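Long-range contact in cellulase IBT99 (Metagenomes, PDB 6WBT), which probably hydrolyses 6-phospho-alpha-glucosides as an NAD- and metal-dependent family 4 glycoside hydrolase of gut microorganisms: residues M86-E98 with E110-T123. Numbering follows the deposited sequence.
With NAD (nicotinamide-adenine-dinucleotide), chain G; G6P (6-O-phosphono-alpha-D-glucopyranose), chain F.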
HETATM    1  N   MSE A  86      32.424  -6.410  16.041  1.00 49.80           N
HETATM    2  CA  MSE A  86      33.323  -5.266  15.974  1.00 51.36           C
HETATM    3  C   MSE A  86      32.760  -4.067  16.726  1.00 52.35           C
HETATM    4  O   MSE A  86      31.549  -3.947  16.912  1.00 51.15           O
HETATM    5  CB  MSE A  86      33.591  -4.881  14.517  1.00 52.82           C
HETATM    6  CG  MSE A  86      32.377  -4.309  13.797  1.00 54.99           C
HETATM    7 SE   MSE A  86      32.751  -3.770  11.960  0.71 56.84          SE
HETATM    8  CE  MSE A  86      33.216  -5.514  11.223  1.00 56.76           C
ATOM      9  N   ARG A  87      33.656  -3.184  17.165  1.00 53.83           N
ATOM     10  CA  ARG A  87      33.293  -1.898  17.759  1.00 52.81           C
ATOM     11  C   ARG A  87      34.222  -0.864  17.132  1.00 52.90           C
ATOM     12  O   ARG A  87      35.313  -0.606  17.649  1.00 56.04           O
ATOM     13  CB  ARG A  87      33.408  -1.922  19.281  1.00 52.82           C
ATOM     14  CG  ARG A  87      32.994  -0.617  19.944  1.00 53.53           C
ATOM     15  CD  ARG A  87      33.271  -0.626  21.437  1.00 55.13           C
ATOM     16  NE  ARG A  87      32.484  -1.633  22.145  1.00 56.60           N
ATOM     17  CZ  ARG A  87      31.269  -1.419  22.638  1.00 57.06           C
ATOM     18  NH1 ARG A  87      30.694  -0.232  22.499  1.00 58.06           N
ATOM     19  NH2 ARG A  87      30.627  -2.392  23.269  1.00 56.25           N
ATOM     20  N   VAL A  88      33.789  -0.287  16.008  1.00 49.57           N
ATOM     21  CA  VAL A  88      34.609   0.694  15.310  1.00 48.19           C
ATOM     22  C   VAL A  88      34.855   1.885  16.221  1.00 49.46           C
ATOM     23  O   VAL A  88      33.919   2.469  16.781  1.00 48.20           O
ATOM     24  CB  VAL A  88      33.938   1.119  13.996  1.00 47.43           C
ATOM     25  CG1 VAL A  88      34.810   2.127  13.264  1.00 46.02           C
ATOM     26  CG2 VAL A  88      33.666  -0.097  13.122  1.00 47.51           C
ATOM     27  N   GLY A  89      36.127   2.251  16.374  1.00 51.20           N
ATOM     28  CA  GLY A  89      36.524   3.272  17.314  1.00 51.09           C
ATOM     29  C   GLY A  89      36.805   2.769  18.711  1.00 50.32           C
ATOM     30  O   GLY A  89      37.404   3.503  19.508  1.00 50.28           O
ATOM     31  N   GLY A  90      36.397   1.543  19.035  1.00 50.99           N
ATOM     32  CA  GLY A  90      36.640   0.974  20.342  1.00 53.95           C
ATOM     33  C   GLY A  90      35.862   1.681  21.441  1.00 57.22           C
ATOM     34  O   GLY A  90      35.025   2.554  21.205  1.00 58.78           O
ATOM     35  N   LEU A  91      36.158   1.272  22.676  1.00 58.67           N
ATOM     36  CA  LEU A  91      35.561   1.924  23.835  1.00 60.64           C
ATOM     37  C   LEU A  91      36.069   3.348  24.016  1.00 61.88           C
ATOM     38  O   LEU A  91      35.448   4.127  24.747  1.00 62.15           O
ATOM     39  CB  LEU A  91      35.834   1.109  25.100  1.00 60.58           C
ATOM     40  CG  LEU A  91      35.175  -0.270  25.175  1.00 58.20           C
ATOM     41  CD1 LEU A  91      35.554  -0.974  26.466  1.00 56.32           C
ATOM     42  CD2 LEU A  91      33.664  -0.148  25.055  1.00 57.65           C
ATOM     43  N   LYS A  92      37.183   3.698  23.369  1.00 63.35           N
ATOM     44  CA  LYS A  92      37.690   5.065  23.440  1.00 66.48           C
ATOM     45  C   LYS A  92      36.720   6.048  22.796  1.00 64.23           C
ATOM     46  O   LYS A  92      36.455   7.122  23.349  1.00 64.58           O
ATOM     47  CB  LYS A  92      39.062   5.141  22.769  1.00 70.36           C
ATOM     48  CG  LYS A  92      39.341   6.449  22.046  1.00 74.18           C
ATOM     49  CD  LYS A  92      40.406   6.260  20.979  1.00 76.46           C
ATOM     50  CE  LYS A  92      40.486   7.463  20.055  1.00 78.70           C
ATOM     51  NZ  LYS A  92      41.424   7.226  18.923  1.00 79.75           N
HETATM   52  N   MSE A  93      36.180   5.700  21.634  1.00 60.93           N
HETATM   53  CA  MSE A  93      35.251   6.577  20.933  1.00 60.86           C
HETATM   54  C   MSE A  93      33.862   6.531  21.558  1.00 61.08           C
HETATM   55  O   MSE A  93      33.068   7.455  21.385  1.00 62.17           O
HETATM   56  CB  MSE A  93      35.173   6.206  19.451  1.00 59.95           C
HETATM   57  CG  MSE A  93      36.370   6.665  18.639  1.00 60.90           C
HETATM   58 SE   MSE A  93      36.670   8.586  18.800  0.71 62.94          SE
HETATM   59  CE  MSE A  93      34.892   9.212  18.300  1.00 63.55           C
ATOM     60  N   ARG A  94      33.574   5.451  22.286  1.00 60.48           N
ATOM     61  CA  ARG A  94      32.273   5.335  22.936  1.00 61.03           C
ATOM     62  C   ARG A  94      32.121   6.356  24.056  1.00 63.97           C
ATOM     63  O   ARG A  94      31.068   6.991  24.186  1.00 63.02           O
ATOM     64  CB  ARG A  94      32.072   3.919  23.474  1.00 58.84           C
ATOM     65  CG  ARG A  94      30.769   3.743  24.232  1.00 58.05           C
ATOM     66  CD  ARG A  94      30.578   2.317  24.713  1.00 58.25           C
ATOM     67  NE  ARG A  94      29.339   2.173  25.470  1.00 58.67           N
ATOM     68  CZ  ARG A  94      28.886   1.022  25.955  1.00 58.27           C
ATOM     69  NH1 ARG A  94      29.571  -0.097  25.765  1.00 58.66           N
ATOM     70  NH2 ARG A  94      27.746   0.992  26.630  1.00 57.09           N
ATOM     71  N   VAL A  95      33.161   6.530  24.876  1.00 65.96           N
ATOM     72  CA  VAL A  95      33.080   7.502  25.962  1.00 67.13           C
ATOM     73  C   VAL A  95      33.080   8.922  25.412  1.00 69.21           C
ATOM     74  O   VAL A  95      32.542   9.838  26.045  1.00 70.78           O
ATOM     75  CB  VAL A  95      34.223   7.285  26.972  1.00 66.29           C
ATOM     76  CG1 VAL A  95      34.286   5.829  27.393  1.00 63.82           C
ATOM     77  CG2 VAL A  95      35.556   7.733  26.393  1.00 67.89           C
ATOM     78  N   LYS A  96      33.669   9.133  24.232  1.00 69.43           N
ATOM     79  CA  LYS A  96      33.649  10.462  23.635  1.00 71.81           C
ATOM     80  C   LYS A  96      32.280  10.787  23.052  1.00 72.80           C
ATOM     81  O   LYS A  96      31.864  11.951  23.062  1.00 73.80           O
ATOM     82  CB  LYS A  96      34.732  10.576  22.562  1.00 71.80           C
ATOM     83  CG  LYS A  96      34.995  12.002  22.108  1.00 73.58           C
ATOM     84  CD  LYS A  96      35.332  12.894  23.293  1.00 75.67           C
ATOM     85  CE  LYS A  96      35.486  14.346  22.873  1.00 76.92           C
ATOM     86  NZ  LYS A  96      35.731  15.234  24.043  1.00 78.03           N
ATOM     87  N   ASP A  97      31.565   9.778  22.547  1.00 72.23           N
ATOM     88  CA  ASP A  97      30.201  10.003  22.084  1.00 71.39           C
ATOM     89  C   ASP A  97      29.272  10.315  23.251  1.00 71.56           C
ATOM     90  O   ASP A  97      28.425  11.210  23.155  1.00 72.28           O
ATOM     91  CB  ASP A  97      29.697   8.783  21.313  1.00 69.46           C
ATOM     92  CG  ASP A  97      30.525   8.489  20.079  1.00 69.07           C
ATOM     93  OD1 ASP A  97      31.425   9.293  19.759  1.00 69.81           O
ATOM     94  OD2 ASP A  97      30.276   7.451  19.432  1.00 67.63           O
ATOM     95  N   GLU A  98      29.420   9.588  24.360  1.00 71.00           N
ATOM     96  CA  GLU A  98      28.557   9.815  25.515  1.00 71.56           C
ATOM     97  C   GLU A  98      28.847  11.161  26.168  1.00 70.37           C
ATOM     98  O   GLU A  98      27.929  11.827  26.662  1.00 71.27           O
ATOM     99  CB  GLU A  98      28.724   8.678  26.522  1.00 74.01           C
ATOM    100  CG  GLU A  98      28.220   7.333  26.028  1.00 75.70           C
ATOM    101  CD  GLU A  98      28.660   6.185  26.913  1.00 77.61           C
ATOM    102  OE1 GLU A  98      29.808   6.217  27.402  1.00 78.55           O
ATOM    103  OE2 GLU A  98      27.859   5.250  27.123  1.00 77.61           O
ATOM    104  N   GLU A 110      25.033   4.160  24.141  1.00 57.14           N
ATOM    105  CA  GLU A 110      25.842   3.438  23.165  1.00 56.95           C
ATOM    106  C   GLU A 110      25.153   3.384  21.806  1.00 56.02           C
ATOM    107  O   GLU A 110      25.768   3.677  20.774  1.00 53.28           O
ATOM    108  CB  GLU A 110      26.129   2.025  23.673  1.00 57.71           C
ATOM    109  CG  GLU A 110      26.963   1.179  22.727  1.00 58.99           C
ATOM    110  CD  GLU A 110      26.825  -0.307  23.001  1.00 60.38           C
ATOM    111  OE1 GLU A 110      25.679  -0.780  23.147  1.00 61.13           O
ATOM    112  OE2 GLU A 110      27.861  -1.000  23.075  1.00 61.24           O
ATOM    113  N   THR A 111      23.874   3.010  21.786  1.00 57.68           N
ATOM    114  CA  THR A 111      23.155   2.781  20.541  1.00 59.14           C
ATOM    115  C   THR A 111      21.906   3.637  20.382  1.00 59.99           C
ATOM    116  O   THR A 111      21.222   3.518  19.359  1.00 58.49           O
ATOM    117  CB  THR A 111      22.764   1.302  20.421  1.00 60.34           C
ATOM    118  OG1 THR A 111      21.897   0.945  21.504  1.00 62.56           O
ATOM    119  CG2 THR A 111      23.998   0.426  20.464  1.00 60.69           C
ATOM    120  N   CYS A 112      21.585   4.492  21.350  1.00 60.52           N
ATOM    121  CA  CYS A 112      20.392   5.325  21.293  1.00 60.39           C
ATOM    122  C   CYS A 112      20.774   6.794  21.400  1.00 61.22           C
ATOM    123  O   CYS A 112      21.691   7.156  22.144  1.00 62.51           O
ATOM    124  CB  CYS A 112      19.409   4.956  22.407  1.00 60.34           C
ATOM    125  SG  CYS A 112      18.734   3.288  22.269  1.00 60.99           S
ATOM    126  N   GLY A 113      20.061   7.636  20.656  1.00 59.88           N
ATOM    127  CA  GLY A 113      20.333   9.058  20.663  1.00 59.91           C
ATOM    128  C   GLY A 113      21.436   9.437  19.691  1.00 58.26           C
ATOM    129  O   GLY A 113      21.739   8.724  18.727  1.00 56.52           O
ATOM    130  N   ALA A 114      22.046  10.595  19.959  1.00 57.66           N
ATOM    131  CA  ALA A 114      23.137  11.069  19.115  1.00 55.20           C
ATOM    132  C   ALA A 114      24.367  10.179  19.227  1.00 52.76           C
ATOM    133  O   ALA A 114      25.124  10.047  18.259  1.00 52.44           O
ATOM    134  CB  ALA A 114      23.490  12.512  19.472  1.00 56.93           C
ATOM    135  N   GLY A 115      24.587   9.567  20.393  1.00 50.98           N
ATOM    136  CA  GLY A 115      25.724   8.678  20.544  1.00 48.97           C
ATOM    137  C   GLY A 115      25.599   7.414  19.719  1.00 46.97           C
ATOM    138  O   GLY A 115      26.600   6.880  19.238  1.00 48.38           O
ATOM    139  N   GLY A 116      24.380   6.922  19.543  1.00 45.27           N
ATOM    140  CA  GLY A 116      24.138   5.742  18.739  1.00 45.49           C
ATOM    141  C   GLY A 116      24.231   6.018  17.255  1.00 45.84           C
ATOM    142  O   GLY A 116      24.760   5.200  16.497  1.00 43.28           O
HETATM  143  N   MSE A 117      23.701   7.159  16.824  1.00 48.59           N
HETATM  144  CA  MSE A 117      23.790   7.568  15.427  1.00 48.81           C
HETATM  145  C   MSE A 117      25.239   7.815  15.030  1.00 50.50           C
HETATM  146  O   MSE A 117      25.651   7.500  13.912  1.00 50.99           O
HETATM  147  CB  MSE A 117      22.953   8.828  15.184  1.00 48.03           C
HETATM  148  CG  MSE A 117      21.459   8.611  15.321  1.00 44.22           C
HETATM  149 SE   MSE A 117      20.419  10.174  14.804  0.64 41.26          SE
HETATM  150  CE  MSE A 117      20.962  11.392  16.224  1.00 42.04           C
ATOM    151  N   THR A 118      26.010   8.390  15.958  1.00 51.60           N
ATOM    152  CA  THR A 118      27.435   8.590  15.716  1.00 52.24           C
ATOM    153  C   THR A 118      28.163   7.254  15.639  1.00 53.39           C
ATOM    154  O   THR A 118      28.987   7.033  14.743  1.00 53.11           O
ATOM    155  CB  THR A 118      28.034   9.466  16.816  1.00 51.21           C
ATOM    156  OG1 THR A 118      27.346  10.722  16.851  1.00 50.65           O
ATOM    157  CG2 THR A 118      29.512   9.706  16.561  1.00 50.94           C
ATOM    158  N   TYR A 119      27.872   6.352  16.579  1.00 53.31           N
ATOM    159  CA  TYR A 119      28.430   5.006  16.523  1.00 51.69           C
ATOM    160  C   TYR A 119      27.984   4.272  15.265  1.00 48.81           C
ATOM    161  O   TYR A 119      28.733   3.451  14.725  1.00 47.86           O
ATOM    162  CB  TYR A 119      28.020   4.233  17.778  1.00 52.66           C
ATOM    163  CG  TYR A 119      28.616   2.848  17.908  1.00 53.05           C
ATOM    164  CD1 TYR A 119      29.859   2.542  17.368  1.00 53.98           C
ATOM    165  CD2 TYR A 119      27.928   1.844  18.577  1.00 53.05           C
ATOM    166  CE1 TYR A 119      30.397   1.274  17.489  1.00 53.94           C
ATOM    167  CE2 TYR A 119      28.458   0.577  18.703  1.00 53.56           C
ATOM    168  CZ  TYR A 119      29.691   0.297  18.158  1.00 53.67           C
ATOM    169  OH  TYR A 119      30.215  -0.968  18.285  1.00 52.65           O
ATOM    170  N   GLY A 120      26.777   4.565  14.777  1.00 49.27           N
ATOM    171  CA  GLY A 120      26.285   3.885  13.591  1.00 51.15           C
ATOM    172  C   GLY A 120      27.059   4.242  12.336  1.00 54.07           C
ATOM    173  O   GLY A 120      27.402   3.364  11.539  1.00 53.74           O
HETATM  174  N   MSE A 121      27.348   5.526  12.143  1.00 56.27           N
HETATM  175  CA  MSE A 121      28.038   5.979  10.939  1.00 57.08           C
HETATM  176  C   MSE A 121      29.489   5.508  10.900  1.00 57.66           C
HETATM  177  O   MSE A 121      30.091   5.420   9.830  1.00 60.59           O
HETATM  178  CB  MSE A 121      27.979   7.503  10.824  1.00 57.73           C
HETATM  179  CG  MSE A 121      26.589   8.048  10.526  1.00 57.25           C
HETATM  180 SE   MSE A 121      26.649   9.727   9.534  0.37 60.27          SE
HETATM  181  CE  MSE A 121      27.584   9.096   7.943  1.00 57.71           C
ATOM    182  N   ARG A 122      30.054   5.207  12.072  1.00 54.70           N
ATOM    183  CA  ARG A 122      31.382   4.609  12.117  1.00 52.61           C
ATOM    184  C   ARG A 122      31.372   3.158  11.661  1.00 49.22           C
ATOM    185  O   ARG A 122      32.407   2.653  11.211  1.00 50.40           O
ATOM    186  CB  ARG A 122      31.965   4.689  13.528  1.00 53.43           C
ATOM    187  CG  ARG A 122      32.418   6.074  13.959  1.00 56.59           C
ATOM    188  CD  ARG A 122      33.330   5.982  15.175  1.00 56.86           C
ATOM    189  NE  ARG A 122      32.667   5.356  16.314  1.00 57.48           N
ATOM    190  CZ  ARG A 122      32.029   6.027  17.267  1.00 57.77           C
ATOM    191  NH1 ARG A 122      31.967   7.351  17.219  1.00 58.39           N
ATOM    192  NH2 ARG A 122      31.454   5.376  18.269  1.00 56.21           N
ATOM    193  N   THR A 123      30.229   2.481  11.755  1.00 46.14           N
ATOM    194  CA  THR A 123      30.144   1.048  11.516  1.00 44.03           C
ATOM    195  C   THR A 123      29.600   0.693  10.136  1.00 45.06           C
ATOM    196  O   THR A 123      29.744  -0.459   9.715  1.00 47.03           O
ATOM    197  CB  THR A 123      29.265   0.389  12.592  1.00 41.73           C
ATOM    198  OG1 THR A 123      29.496   1.029  13.853  1.00 41.04           O
ATOM    199  CG2 THR A 123      29.585  -1.096  12.729  1.00 41.88           C
TER
HETATM  200  PA  NAD G 503      35.553  -3.975  22.392  1.00 60.71           P
HETATM  201  O1A NAD G 503      35.838  -2.542  22.089  1.00 60.66           O
HETATM  202  O2A NAD G 503      35.998  -4.515  23.711  1.00 60.79           O
HETATM  203  O5B NAD G 503      36.151  -4.884  21.211  1.00 59.49           O
HETATM  204  C5B NAD G 503      35.754  -4.621  19.837  1.00 58.93           C
HETATM  205  C4B NAD G 503      36.788  -5.199  18.901  1.00 58.74           C
HETATM  206  O4B NAD G 503      36.433  -4.890  17.526  1.00 58.72           O
HETATM  207  C3B NAD G 503      38.226  -4.683  19.081  1.00 58.92           C
HETATM  208  O3B NAD G 503      39.125  -5.783  19.129  1.00 58.79           O
HETATM  209  C2B NAD G 503      38.457  -3.859  17.809  1.00 59.17           C
HETATM  210  O2B NAD G 503      39.815  -3.721  17.450  1.00 58.27           O
HETATM  211  C1B NAD G 503      37.627  -4.663  16.819  1.00 59.38           C
HETATM  212  N9A NAD G 503      37.327  -3.958  15.577  1.00 60.57           N
HETATM  213  C8A NAD G 503      37.064  -2.618  15.436  1.00 61.63           C
HETATM  214  N7A NAD G 503      36.837  -2.259  14.197  1.00 62.42           N
HETATM  215  C5A NAD G 503      36.969  -3.432  13.469  1.00 61.78           C
HETATM  216  C6A NAD G 503      36.851  -3.709  12.094  1.00 61.66           C
HETATM  217  N6A NAD G 503      36.566  -2.789  11.177  1.00 62.06           N
HETATM  218  N1A NAD G 503      37.048  -4.988  11.695  1.00 61.36           N
HETATM  219  C2A NAD G 503      37.336  -5.909  12.624  1.00 61.28           C
HETATM  220  N3A NAD G 503      37.471  -5.764  13.939  1.00 61.17           N
HETATM  221  C4A NAD G 503      37.274  -4.488  14.308  1.00 61.40           C
HETATM  222  O3  NAD G 503      33.977  -4.234  22.241  1.00 63.16           O
HETATM  223  PN  NAD G 503      32.924  -5.050  23.135  1.00 64.77           P
HETATM  224  O1N NAD G 503      33.446  -6.431  23.359  1.00 65.78           O
HETATM  225  O2N NAD G 503      32.557  -4.226  24.324  1.00 64.49           O
HETATM  226  O5D NAD G 503      31.681  -5.110  22.127  1.00 65.09           O
HETATM  227  C5D NAD G 503      31.913  -5.646  20.801  1.00 64.02           C
HETATM  228  C4D NAD G 503      30.708  -5.371  19.936  1.00 63.82           C
HETATM  229  O4D NAD G 503      29.610  -6.203  20.377  1.00 64.07           O
HETATM  230  C3D NAD G 503      30.166  -3.935  19.984  1.00 64.18           C
HETATM  231  O3D NAD G 503      29.873  -3.490  18.667  1.00 65.01           O
HETATM  232  C2D NAD G 503      28.885  -4.128  20.803  1.00 63.47           C
HETATM  233  O2D NAD G 503      27.934  -3.084  20.672  1.00 62.16           O
HETATM  234  C1D NAD G 503      28.407  -5.464  20.250  1.00 65.22           C
HETATM  235  N1N NAD G 503      27.361  -6.094  21.104  1.00 67.80           N
HETATM  236  C2N NAD G 503      26.059  -6.112  20.682  1.00 69.46           C
HETATM  237  C3N NAD G 503      25.067  -6.670  21.474  1.00 71.34           C
HETATM  238  C7N NAD G 503      23.663  -6.708  20.926  1.00 73.81           C
HETATM  239  O7N NAD G 503      22.713  -6.562  21.690  1.00 75.16           O
HETATM  240  N7N NAD G 503      23.515  -6.936  19.629  1.00 74.43           N
HETATM  241  C4N NAD G 503      25.407  -7.183  22.722  1.00 70.34           C
HETATM  242  C5N NAD G 503      26.727  -7.191  23.119  1.00 69.07           C
HETATM  243  C6N NAD G 503      27.688  -6.646  22.296  1.00 67.87           C
HETATM  244  C1  G6P F 502      22.631  -5.644  25.744  1.00 91.49           C
HETATM  245  C2  G6P F 502      22.345  -4.734  24.551  1.00 90.50           C
HETATM  246  C3  G6P F 502      23.638  -4.194  23.951  1.00 89.51           C
HETATM  247  C4  G6P F 502      24.514  -3.583  25.037  1.00 88.54           C
HETATM  248  C5  G6P F 502      24.722  -4.604  26.149  1.00 88.09           C
HETATM  249  C6  G6P F 502      25.633  -4.085  27.258  1.00 84.11           C
HETATM  250  O1  G6P F 502      23.307  -6.822  25.294  1.00 92.79           O
HETATM  251  O2  G6P F 502      21.627  -5.467  23.552  1.00 90.32           O
HETATM  252  O3  G6P F 502      23.332  -3.206  22.962  1.00 89.80           O
HETATM  253  O4  G6P F 502      25.778  -3.200  24.484  1.00 88.53           O
HETATM  254  O5  G6P F 502      23.451  -4.962  26.693  1.00 90.46           O
HETATM  255  O6  G6P F 502      26.179  -2.813  26.919  1.00 80.37           O
HETATM  256  P   G6P F 502      27.415  -2.225  27.766  1.00 77.48           P
HETATM  257  O1P G6P F 502      27.102  -0.756  27.905  1.00 77.80           O
HETATM  258  O2P G6P F 502      28.629  -2.542  26.926  1.00 77.65           O
HETATM  259  O3P G6P F 502      27.353  -2.994  29.064  1.00 76.76           O
HETATM  260  O   HOH W   1      25.689   3.649  26.592  1.00 56.52           O
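The NAD and glucose-6-phosphate sites meet at Glu110, whose carboxylate is shared by Arg87, Arg94 and both ligands. Arg87 grips Glu110 OE2 end-on, NH1 at 3.0 Å and NH2 at 3.1 Å, the two flat groups nearly coplanar. The Arg87 chain bends at chi3 (-64°), which brings its NE to the bridging O3 of NAD, 3.0 Å away, while NH2 also reaches O2N and O5D. With an alanine at Arg87, the NAD diphosphate and Glu110 OE2 would probably lose the positive group that links them. Glu110 OE2 also lies over the guanidinium face of Arg94, a charge contact with no N-H aimed at it, while Arg94 NH1 points at G6P O2P (2.9 Å). Glu110 OE1 takes the sugar's O4 hydroxyl. In this Rossmann domain the loop after strand 81-84 carries Met86 and Arg87 to the cofactor, and Tyr119, from helix 114-136, donates through OH to the ribose O3D of NAD (2.6 Å). Helices 90-98 and 114-123 run roughly antiparallel (144°). Asp97 fits as a knob among Gly115, Thr118, Tyr119 and Arg122, its OD2 held in the guanidinium plane by Arg122 NH2 (2.7 Å) and NH1. Arg122 NE bonds Val88 O from above the carbonyl plane, and Met93 CB covers the centre of one guanidinium face.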